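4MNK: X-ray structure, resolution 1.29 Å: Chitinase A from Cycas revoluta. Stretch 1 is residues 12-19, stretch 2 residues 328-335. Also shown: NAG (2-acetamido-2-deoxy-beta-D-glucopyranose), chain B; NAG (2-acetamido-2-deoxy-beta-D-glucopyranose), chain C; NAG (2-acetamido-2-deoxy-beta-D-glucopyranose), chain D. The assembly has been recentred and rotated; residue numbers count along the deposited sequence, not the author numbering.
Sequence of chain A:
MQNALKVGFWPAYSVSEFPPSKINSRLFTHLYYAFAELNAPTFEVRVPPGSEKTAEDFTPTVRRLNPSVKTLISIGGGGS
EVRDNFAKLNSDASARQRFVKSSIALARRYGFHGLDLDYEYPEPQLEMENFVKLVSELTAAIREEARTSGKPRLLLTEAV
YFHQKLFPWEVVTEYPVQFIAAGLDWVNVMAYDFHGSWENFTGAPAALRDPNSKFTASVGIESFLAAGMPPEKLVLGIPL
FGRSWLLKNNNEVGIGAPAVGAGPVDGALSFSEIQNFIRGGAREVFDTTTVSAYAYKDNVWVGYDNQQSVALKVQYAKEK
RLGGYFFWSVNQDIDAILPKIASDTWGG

Stretch 1, residues 12-19: AYSVSEFP
Stretch 2, residues 328-335: WSVNQDID

Residues 12-19 and 328-335 of Chitinase A, more than 300 positions apart in sequence, pack together and bury 325 Å² in total, with Phe-18 and Asn-331 in closest register (CA to CA, 5.8 Å). Stretch 1 opens with a 3-10 segment and then keeps helical torsions through Glu-17, before Phe-18 extends (phi/psi -143/78); the bond from Phe-18 N to Ser-14 O is 2.7 Å.

Trp-328 (chi1 t) ends a strand and scarcely touches stretch 1. Its indole NE1 instead donates to O7 of the chain C sugar at 2.9 Å, and the chain B sugar lies over one ring face. A cis peptide leads into Ser-329 (-133/153, chi1 p), whose N donates to Gln-332 OE1 at 2.9 Å. A water joins Ser-329 OG (2.8 Å) to Tyr-13 OH (2.6 Å) and donates to the same sugar O7 (2.9 Å), so the two stretches and the ligand share one solvent link.

Val-330 starts a 3-10 turn running to Gln-332, and its CG2 meets Phe-18 CE2 at 4.3 Å. Asn-331 (-66/-17, chi1 p) is central. Its CA sits over the Phe-18 face, 3.7 Å from the ring centroid and 20° off the normal, a CH-pi contact; Phe-18 has chi1 t and chi2 85°. Asn-331 ND2 donates to Ser-329 OG at 2.7 Å, while OD1 lies 3.2 Å from Tyr-13 OH and 3.5 Å from Ser-14 CB. A second water donates to both Asn-331 OD1 (2.8 Å) and Glu-17 OE1 (2.6 Å).

Gln-332 (chi1 m, chi2 t) points its CA-to-CB bond away, yet NE2 reaches sugar C O7 at 2.9 Å. Past Asp-333, Ile-334 (chi1 p, chi2 t) closes the apolar patch, its CG2 3.9 Å from Phe-18 CD1; Asp-335 makes no contact.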

# COMPACT_ATOMS: atom_id res chain seq x y z
N ALA A 12 0.44 -3.75 -12.30
CA ALA A 12 0.46 -4.06 -13.73
C ALA A 12 1.32 -5.27 -14.11
O ALA A 12 1.05 -5.92 -15.12
CB ALA A 12 0.88 -2.83 -14.53
N TYR A 13 2.33 -5.59 -13.29
CA TYR A 13 3.21 -6.74 -13.56
C TYR A 13 2.44 -8.06 -13.62
O TYR A 13 2.90 -9.02 -14.23
CB TYR A 13 4.36 -6.84 -12.53
CG TYR A 13 3.97 -7.41 -11.17
CD1 TYR A 13 3.66 -8.76 -11.02
CD2 TYR A 13 3.93 -6.60 -10.03
CE1 TYR A 13 3.30 -9.29 -9.78
CE2 TYR A 13 3.58 -7.12 -8.79
CZ TYR A 13 3.26 -8.47 -8.67
OH TYR A 13 2.90 -9.00 -7.45
N SER A 14 1.27 -8.09 -12.99
CA SER A 14 0.52 -9.34 -12.82
C SER A 14 -0.48 -9.62 -13.94
O SER A 14 -1.22 -10.61 -13.86
CB SER A 14 -0.20 -9.34 -11.46
OG SER A 14 -1.28 -8.41 -11.44
N VAL A 15 -0.49 -8.78 -14.97
CA VAL A 15 -1.54 -8.81 -16.00
C VAL A 15 -1.81 -10.19 -16.65
O VAL A 15 -2.96 -10.54 -16.88
CB VAL A 15 -1.32 -7.70 -17.08
CG1 VAL A 15 -0.11 -8.00 -17.97
CG2 VAL A 15 -2.58 -7.49 -17.91
N SER A 16 -0.75 -10.95 -16.92
CA SER A 16 -0.90 -12.25 -17.60
C SER A 16 -1.57 -13.31 -16.72
O SER A 16 -2.35 -14.12 -17.22
CB SER A 16 0.45 -12.76 -18.12
OG SER A 16 1.02 -11.86 -19.06
N GLU A 17 -1.26 -13.29 -15.43
CA GLU A 17 -1.82 -14.27 -14.49
C GLU A 17 -3.07 -13.76 -13.76
O GLU A 17 -3.92 -14.55 -13.36
CB GLU A 17 -0.77 -14.78 -13.50
CG GLU A 17 -0.03 -13.70 -12.72
CD GLU A 17 1.16 -14.23 -11.93
OE1 GLU A 17 1.81 -13.43 -11.23
OE2 GLU A 17 1.44 -15.45 -11.99
N PHE A 18 -3.17 -12.44 -13.61
CA PHE A 18 -4.30 -11.82 -12.93
C PHE A 18 -4.67 -10.50 -13.61
O PHE A 18 -4.31 -9.42 -13.13
CB PHE A 18 -3.97 -11.60 -11.44
CG PHE A 18 -5.18 -11.41 -10.57
CD1 PHE A 18 -5.86 -12.50 -10.05
CD2 PHE A 18 -5.62 -10.13 -10.24
CE1 PHE A 18 -6.97 -12.33 -9.23
CE2 PHE A 18 -6.73 -9.94 -9.42
CZ PHE A 18 -7.41 -11.04 -8.92
N PRO A 19 -5.38 -10.58 -14.75
CA PRO A 19 -5.81 -9.36 -15.43
C PRO A 19 -6.86 -8.61 -14.59
O PRO A 19 -7.47 -9.21 -13.71
CB PRO A 19 -6.41 -9.87 -16.74
CG PRO A 19 -6.83 -11.27 -16.44
CD PRO A 19 -5.82 -11.79 -15.47
N TRP A 328 -2.59 -4.43 -0.25
CA TRP A 328 -1.53 -4.62 -1.24
C TRP A 328 -1.18 -6.10 -1.27
O TRP A 328 -0.74 -6.63 -0.25
CB TRP A 328 -0.26 -3.82 -0.89
CG TRP A 328 0.82 -4.15 -1.88
CD1 TRP A 328 1.69 -5.20 -1.81
CD2 TRP A 328 1.09 -3.47 -3.11
NE1 TRP A 328 2.50 -5.21 -2.93
CE2 TRP A 328 2.15 -4.16 -3.74
CE3 TRP A 328 0.54 -2.35 -3.74
CZ2 TRP A 328 2.68 -3.76 -4.97
CZ3 TRP A 328 1.07 -1.95 -4.97
CH2 TRP A 328 2.12 -2.66 -5.57
N SER A 329 -1.35 -6.80 -2.40
CA SER A 329 -1.94 -6.32 -3.64
C SER A 329 -2.95 -7.39 -4.10
O SER A 329 -2.79 -8.57 -3.78
CB SER A 329 -0.87 -6.08 -4.72
OG SER A 329 -0.07 -7.22 -4.96
N VAL A 330 -3.97 -6.97 -4.84
CA VAL A 330 -5.16 -7.82 -5.04
C VAL A 330 -4.92 -9.10 -5.85
O VAL A 330 -5.68 -10.06 -5.71
CB VAL A 330 -6.37 -7.02 -5.59
CG1 VAL A 330 -6.76 -5.91 -4.62
CG2 VAL A 330 -6.08 -6.46 -6.98
N ASN A 331 -3.88 -9.11 -6.68
CA ASN A 331 -3.50 -10.31 -7.43
C ASN A 331 -3.00 -11.44 -6.52
O ASN A 331 -2.94 -12.59 -6.95
CB ASN A 331 -2.41 -9.97 -8.45
CG ASN A 331 -1.13 -9.47 -7.81
OD1 ASN A 331 -0.06 -10.04 -8.00
ND2 ASN A 331 -1.25 -8.42 -7.03
N GLN A 332 -2.66 -11.11 -5.28
CA GLN A 332 -2.08 -12.08 -4.35
C GLN A 332 -3.12 -12.91 -3.58
O GLN A 332 -2.75 -13.84 -2.85
CB GLN A 332 -1.15 -11.37 -3.37
CG GLN A 332 0.06 -10.70 -4.02
CD GLN A 332 0.81 -9.80 -3.05
OE1 GLN A 332 0.22 -9.19 -2.15
NE2 GLN A 332 2.12 -9.70 -3.24
N ASP A 333 -4.39 -12.56 -3.74
CA ASP A 333 -5.51 -13.30 -3.15
C ASP A 333 -6.51 -13.54 -4.27
O ASP A 333 -7.51 -12.82 -4.41
CB ASP A 333 -6.12 -12.49 -2.00
CG ASP A 333 -7.19 -13.25 -1.22
OD1 ASP A 333 -7.65 -14.33 -1.65
OD2 ASP A 333 -7.58 -12.74 -0.15
N ILE A 334 -6.22 -14.55 -5.09
CA ILE A 334 -6.95 -14.74 -6.34
C ILE A 334 -8.44 -15.02 -6.15
O ILE A 334 -9.25 -14.63 -6.99
CB ILE A 334 -6.27 -15.77 -7.29
CG1 ILE A 334 -6.29 -17.18 -6.70
CG2 ILE A 334 -4.84 -15.33 -7.63
CD1 ILE A 334 -5.96 -18.28 -7.70
N ASP A 335 -8.79 -15.65 -5.03
CA ASP A 335 -10.19 -15.94 -4.72
C ASP A 335 -10.86 -14.84 -3.89
O ASP A 335 -12.03 -14.96 -3.50
CB ASP A 335 -10.32 -17.30 -4.02
CG ASP A 335 -9.97 -18.46 -4.94
OD1 ASP A 335 -10.43 -18.46 -6.10
OD2 ASP A 335 -9.23 -19.37 -4.51
C1 NAG B . 5.49 -1.47 -0.29
C2 NAG B . 5.18 -0.99 -1.71
C3 NAG B . 4.92 -2.16 -2.66
C4 NAG B . 5.91 -3.31 -2.49
C5 NAG B . 6.08 -3.65 -1.00
C6 NAG B . 7.08 -4.78 -0.74
C7 NAG B . 2.82 -0.30 -1.25
C8 NAG B . 1.81 0.80 -1.43
N2 NAG B . 4.04 -0.07 -1.76
O1 NAG B . 5.94 -0.39 0.49
O3 NAG B . 4.93 -1.69 -4.00
O4 NAG B . 5.41 -4.43 -3.18
O5 NAG B . 6.49 -2.48 -0.31
O6 NAG B . 8.37 -4.42 -1.20
O7 NAG B . 2.50 -1.33 -0.65
C1 NAG C . 6.27 -4.79 -4.28
C2 NAG C . 6.07 -6.27 -4.59
C3 NAG C . 6.98 -6.71 -5.74
C4 NAG C . 6.89 -5.76 -6.94
C5 NAG C . 6.88 -4.28 -6.53
C6 NAG C . 6.48 -3.38 -7.69
C7 NAG C . 5.32 -7.69 -2.74
C8 NAG C . 5.74 -8.50 -1.55
N2 NAG C . 6.31 -7.09 -3.42
O3 NAG C . 6.62 -8.02 -6.13
O4 NAG C . 8.01 -5.99 -7.78
O5 NAG C . 6.00 -4.04 -5.44
O6 NAG C . 5.13 -3.59 -8.03
O7 NAG C . 4.13 -7.60 -3.05
C1 NAG D . 7.65 -6.73 -8.97
C2 NAG D . 8.70 -6.46 -10.05
C3 NAG D . 8.46 -7.32 -11.29
C4 NAG D . 8.16 -8.78 -10.95
C5 NAG D . 7.12 -8.88 -9.83
C6 NAG D . 6.87 -10.32 -9.39
C7 NAG D . 9.60 -4.19 -9.92
C8 NAG D . 9.48 -2.78 -10.42
N2 NAG D . 8.72 -5.06 -10.42
O3 NAG D . 9.60 -7.26 -12.12
O4 NAG D . 7.70 -9.44 -12.11
O5 NAG D . 7.54 -8.11 -8.71
O6 NAG D . 7.97 -10.81 -8.66
O7 NAG D . 10.47 -4.48 -9.10
O HOH W 1 2.68 -7.27 -5.49
O HOH W 2 3.23 -11.55 -5.39
O HOH W 3 0.14 -12.45 -9.45